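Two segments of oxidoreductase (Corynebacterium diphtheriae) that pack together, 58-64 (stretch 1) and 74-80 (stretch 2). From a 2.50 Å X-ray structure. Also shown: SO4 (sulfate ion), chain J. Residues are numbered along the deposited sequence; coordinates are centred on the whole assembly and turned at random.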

ATOM      1  N   GLU A  58      26.080  11.307  -1.860  1.00 23.60           N
ATOM      2  CA  GLU A  58      27.282  11.790  -2.529  1.00 24.43           C
ATOM      3  C   GLU A  58      26.940  12.193  -3.959  1.00 24.44           C
ATOM      4  O   GLU A  58      27.813  12.569  -4.746  1.00 24.54           O
ATOM      5  CB  GLU A  58      28.359  10.702  -2.528  1.00 24.95           C
ATOM      6  CG  GLU A  58      29.061  10.517  -1.186  1.00 28.56           C
ATOM      7  CD  GLU A  58      29.900   9.256  -1.141  1.00 32.13           C
ATOM      8  OE1 GLU A  58      30.531   8.923  -2.168  1.00 34.68           O
ATOM      9  OE2 GLU A  58      29.934   8.602  -0.076  1.00 34.47           O
ATOM     10  N   LEU A  59      25.656  12.126  -4.285  1.00 18.51           N
ATOM     11  CA  LEU A  59      25.192  12.481  -5.612  1.00 18.76           C
ATOM     12  C   LEU A  59      24.174  13.612  -5.565  1.00 18.79           C
ATOM     13  O   LEU A  59      23.533  13.912  -6.572  1.00 18.07           O
ATOM     14  CB  LEU A  59      24.537  11.273  -6.280  1.00 18.78           C
ATOM     15  CG  LEU A  59      25.397  10.083  -6.683  1.00 20.02           C
ATOM     16  CD1 LEU A  59      24.514   9.115  -7.458  1.00 21.26           C
ATOM     17  CD2 LEU A  59      26.566  10.530  -7.539  1.00 19.76           C
ATOM     18  N   ILE A  60      24.019  14.239  -4.405  1.00 27.38           N
ATOM     19  CA  ILE A  60      23.032  15.301  -4.283  1.00 28.58           C
ATOM     20  C   ILE A  60      23.126  16.354  -5.395  1.00 29.60           C
ATOM     21  O   ILE A  60      22.130  16.654  -6.050  1.00 29.74           O
ATOM     22  CB  ILE A  60      23.114  15.955  -2.897  1.00 29.60           C
ATOM     23  CG1 ILE A  60      22.860  14.889  -1.822  1.00 28.98           C
ATOM     24  CG2 ILE A  60      22.066  17.050  -2.780  1.00 31.09           C
ATOM     25  CD1 ILE A  60      23.023  15.376  -0.401  1.00 26.69           C
ATOM     26  N   PRO A  61      24.317  16.924  -5.630  1.00 21.29           N
ATOM     27  CA  PRO A  61      24.427  17.927  -6.696  1.00 22.18           C
ATOM     28  C   PRO A  61      24.161  17.387  -8.105  1.00 21.79           C
ATOM     29  O   PRO A  61      23.546  18.069  -8.921  1.00 23.16           O
ATOM     30  CB  PRO A  61      25.848  18.464  -6.534  1.00 22.75           C
ATOM     31  CG  PRO A  61      26.575  17.337  -5.864  1.00 22.72           C
ATOM     32  CD  PRO A  61      25.571  16.830  -4.865  1.00 21.64           C
ATOM     33  N   ASP A  62      24.616  16.173  -8.398  1.00 25.15           N
ATOM     34  CA  ASP A  62      24.392  15.596  -9.725  1.00 25.40           C
ATOM     35  C   ASP A  62      22.918  15.239  -9.884  1.00 25.52           C
ATOM     36  O   ASP A  62      22.346  15.329 -10.977  1.00 24.86           O
ATOM     37  CB  ASP A  62      25.231  14.329  -9.916  1.00 25.24           C
ATOM     38  CG  ASP A  62      26.660  14.497  -9.434  1.00 26.98           C
ATOM     39  OD1 ASP A  62      26.851  14.667  -8.210  1.00 26.17           O
ATOM     40  OD2 ASP A  62      27.587  14.459 -10.276  1.00 29.84           O
ATOM     41  N   LEU A  63      22.308  14.833  -8.778  1.00 23.82           N
ATOM     42  CA  LEU A  63      20.910  14.450  -8.776  1.00 24.39           C
ATOM     43  C   LEU A  63      20.013  15.667  -8.953  1.00 25.97           C
ATOM     44  O   LEU A  63      19.168  15.696  -9.850  1.00 26.41           O
ATOM     45  CB  LEU A  63      20.575  13.732  -7.469  1.00 23.55           C
ATOM     46  CG  LEU A  63      19.956  12.335  -7.567  1.00 22.72           C
ATOM     47  CD1 LEU A  63      20.657  11.515  -8.633  1.00 23.20           C
ATOM     48  CD2 LEU A  63      20.058  11.655  -6.214  1.00 19.58           C
HETATM   49  N   MSE A  64      20.195  16.673  -8.111  0.50 90.38           N
HETATM   50  CA  MSE A  64      19.364  17.852  -8.220  0.50 92.93           C
HETATM   51  C   MSE A  64      19.769  18.800  -9.344  0.50 93.68           C
HETATM   52  O   MSE A  64      19.311  19.940  -9.403  0.50 94.47           O
HETATM   53  CB  MSE A  64      19.267  18.548  -6.857  0.50 47.13           C
HETATM   54  CG  MSE A  64      18.134  17.936  -6.001  0.50 46.87           C
HETATM   55 SE   MSE A  64      18.121  18.285  -4.221  0.50 47.03          SE
HETATM   56  CE  MSE A  64      18.673  16.743  -3.560  0.50 46.52           C
ATOM     57  N   THR A  74      28.868  13.554 -15.933  1.00 19.42           N
ATOM     58  CA  THR A  74      29.631  12.400 -16.380  1.00 19.64           C
ATOM     59  C   THR A  74      29.484  11.322 -15.317  1.00 18.24           C
ATOM     60  O   THR A  74      29.296  10.146 -15.629  1.00 18.79           O
ATOM     61  CB  THR A  74      31.131  12.736 -16.550  1.00 20.60           C
ATOM     62  OG1 THR A  74      31.315  13.482 -17.756  1.00 24.39           O
ATOM     63  CG2 THR A  74      31.965  11.469 -16.629  1.00 18.67           C
ATOM     64  N   LYS A  75      29.558  11.733 -14.056  1.00 22.63           N
ATOM     65  CA  LYS A  75      29.435  10.792 -12.953  1.00 20.76           C
ATOM     66  C   LYS A  75      28.123  10.013 -12.952  1.00 19.88           C
ATOM     67  O   LYS A  75      28.128   8.788 -12.821  1.00 19.56           O
ATOM     68  CB  LYS A  75      29.606  11.505 -11.609  1.00 20.05           C
ATOM     69  CG  LYS A  75      29.338  10.595 -10.412  1.00 19.96           C
ATOM     70  CD  LYS A  75      30.291  10.872  -9.273  1.00 22.42           C
ATOM     71  CE  LYS A  75      30.174  12.295  -8.755  1.00 24.42           C
ATOM     72  NZ  LYS A  75      31.276  12.584  -7.782  1.00 26.43           N
ATOM     73  N   LEU A  76      27.005  10.725 -13.096  1.00 26.32           N
ATOM     74  CA  LEU A  76      25.685  10.104 -13.103  1.00 25.16           C
ATOM     75  C   LEU A  76      25.493   9.223 -14.339  1.00 25.35           C
ATOM     76  O   LEU A  76      24.892   8.148 -14.249  1.00 25.55           O
ATOM     77  CB  LEU A  76      24.604  11.186 -13.036  1.00 24.37           C
ATOM     78  CG  LEU A  76      23.133  10.814 -12.813  1.00 24.63           C
ATOM     79  CD1 LEU A  76      22.983   9.788 -11.692  1.00 18.83           C
ATOM     80  CD2 LEU A  76      22.366  12.088 -12.473  1.00 24.60           C
ATOM     81  N   GLU A  77      26.010   9.666 -15.483  1.00 24.01           N
ATOM     82  CA  GLU A  77      25.894   8.882 -16.706  1.00 24.74           C
ATOM     83  C   GLU A  77      26.628   7.560 -16.509  1.00 23.76           C
ATOM     84  O   GLU A  77      26.182   6.514 -16.981  1.00 23.61           O
ATOM     85  CB  GLU A  77      26.498   9.631 -17.899  1.00 26.56           C
ATOM     86  CG  GLU A  77      26.386   8.879 -19.236  1.00 31.41           C
ATOM     87  CD  GLU A  77      24.944   8.716 -19.709  1.00 39.78           C
ATOM     88  OE1 GLU A  77      24.269   9.741 -19.958  1.00 41.52           O
ATOM     89  OE2 GLU A  77      24.485   7.558 -19.833  1.00 42.84           O
ATOM     90  N   GLU A  78      27.756   7.607 -15.808  1.00 18.04           N
ATOM     91  CA  GLU A  78      28.520   6.393 -15.554  1.00 18.26           C
ATOM     92  C   GLU A  78      27.765   5.464 -14.602  1.00 17.50           C
ATOM     93  O   GLU A  78      27.763   4.241 -14.776  1.00 17.42           O
ATOM     94  CB  GLU A  78      29.889   6.736 -14.975  1.00 18.56           C
ATOM     95  CG  GLU A  78      30.902   7.136 -16.017  1.00 20.56           C
ATOM     96  CD  GLU A  78      32.209   7.611 -15.412  1.00 23.01           C
ATOM     97  OE1 GLU A  78      32.483   7.264 -14.242  1.00 21.85           O
ATOM     98  OE2 GLU A  78      32.963   8.318 -16.115  1.00 22.30           O
ATOM     99  N   ILE A  79      27.114   6.054 -13.607  1.00 22.82           N
ATOM    100  CA  ILE A  79      26.356   5.279 -12.640  1.00 22.26           C
ATOM    101  C   ILE A  79      25.125   4.620 -13.254  1.00 22.44           C
ATOM    102  O   ILE A  79      24.937   3.418 -13.114  1.00 22.78           O
ATOM    103  CB  ILE A  79      25.904   6.162 -11.464  1.00 22.15           C
ATOM    104  CG1 ILE A  79      27.137   6.763 -10.779  1.00 21.86           C
ATOM    105  CG2 ILE A  79      25.053   5.337 -10.496  1.00 20.27           C
ATOM    106  CD1 ILE A  79      26.820   7.808  -9.746  1.00 31.03           C
ATOM    107  N   THR A  80      24.290   5.397 -13.939  1.00 16.41           N
ATOM    108  CA  THR A  80      23.079   4.837 -14.542  1.00 16.72           C
ATOM    109  C   THR A  80      23.369   3.776 -15.606  1.00 18.05           C
ATOM    110  O   THR A  80      22.670   2.766 -15.682  1.00 17.78           O
ATOM    111  CB  THR A  80      22.174   5.940 -15.166  1.00 16.50           C
ATOM    112  OG1 THR A  80      22.924   6.694 -16.124  1.00 16.14           O
ATOM    113  CG2 THR A  80      21.657   6.876 -14.096  1.00 14.16           C
TER
HETATM  114  S   SO4 J 185      30.653  17.007 -15.600  1.00119.60           S
HETATM  115  O1  SO4 J 185      29.676  16.265 -16.325  1.00119.61           O
HETATM  116  O2  SO4 J 185      31.360  16.187 -14.670  1.00119.38           O
HETATM  117  O3  SO4 J 185      31.630  17.446 -16.576  1.00120.07           O
HETATM  118  O4  SO4 J 185      29.989  18.034 -14.857  1.00119.42           O

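Read along the helix of stretch 2, this contact follows a simple rule: three residues, Lys75, Leu76 and Ile79, point their CA-to-CB bonds toward stretch 1 and make all the contacts, while the others keep clear. No hydrogen bond crosses between the stretches; about 290 Å² is buried, summed over both sides, as side chains pack against one another and Leu76 also covers the Asp62 carbonyl.

Thr74 points away. Its backbone N donates a hydrogen bond to O1 of the sulfate (2.9 Å), an ion probably taken from the crystallisation liquor.

Lys75 is exposed and still packs its methylenes against stretch 1: CG lies 4.0 Å from Leu59 CD2, and CE comes 3.7 Å from Asp62 OD2. The charged end extends beyond, with NZ more than 4 Å from either carboxylate oxygen of Asp62, so the approach is no salt bridge. Asp62, though buried, has its OD2 hydrogen-bonded elsewhere in the structure.

Leu76 is buried at the closest backbone approach, where Leu76 CA lies 6.6 Å from Asp62 CA. With chi1 t and chi2 p, Leu76 CD2 sits 3.6 Å from Asp62 O, and both Leu76 methyls, CD1 and CD2, lie 4.2 Å from Leu63 CD1. Leu63 sets out sideways, yet its end comes nearer, so that its apolar tip meets the apolar methyls of Leu76.

Glu77 and Glu78 are exposed and out of reach, a fitting place for charge. One turn beyond Lys75, Ile79 completes the apolar patch: its m,t rotamer carries Ile79 CD1 to 3.5 Å from Leu59 CD1, and Leu59, the buried N-cap residue, thus meets two successive turns of the helix. Thr80, also out of reach, turns its OG1 back to hydrogen-bond Leu76 O (3.1 Å), satisfying its hydroxyl within its own helix.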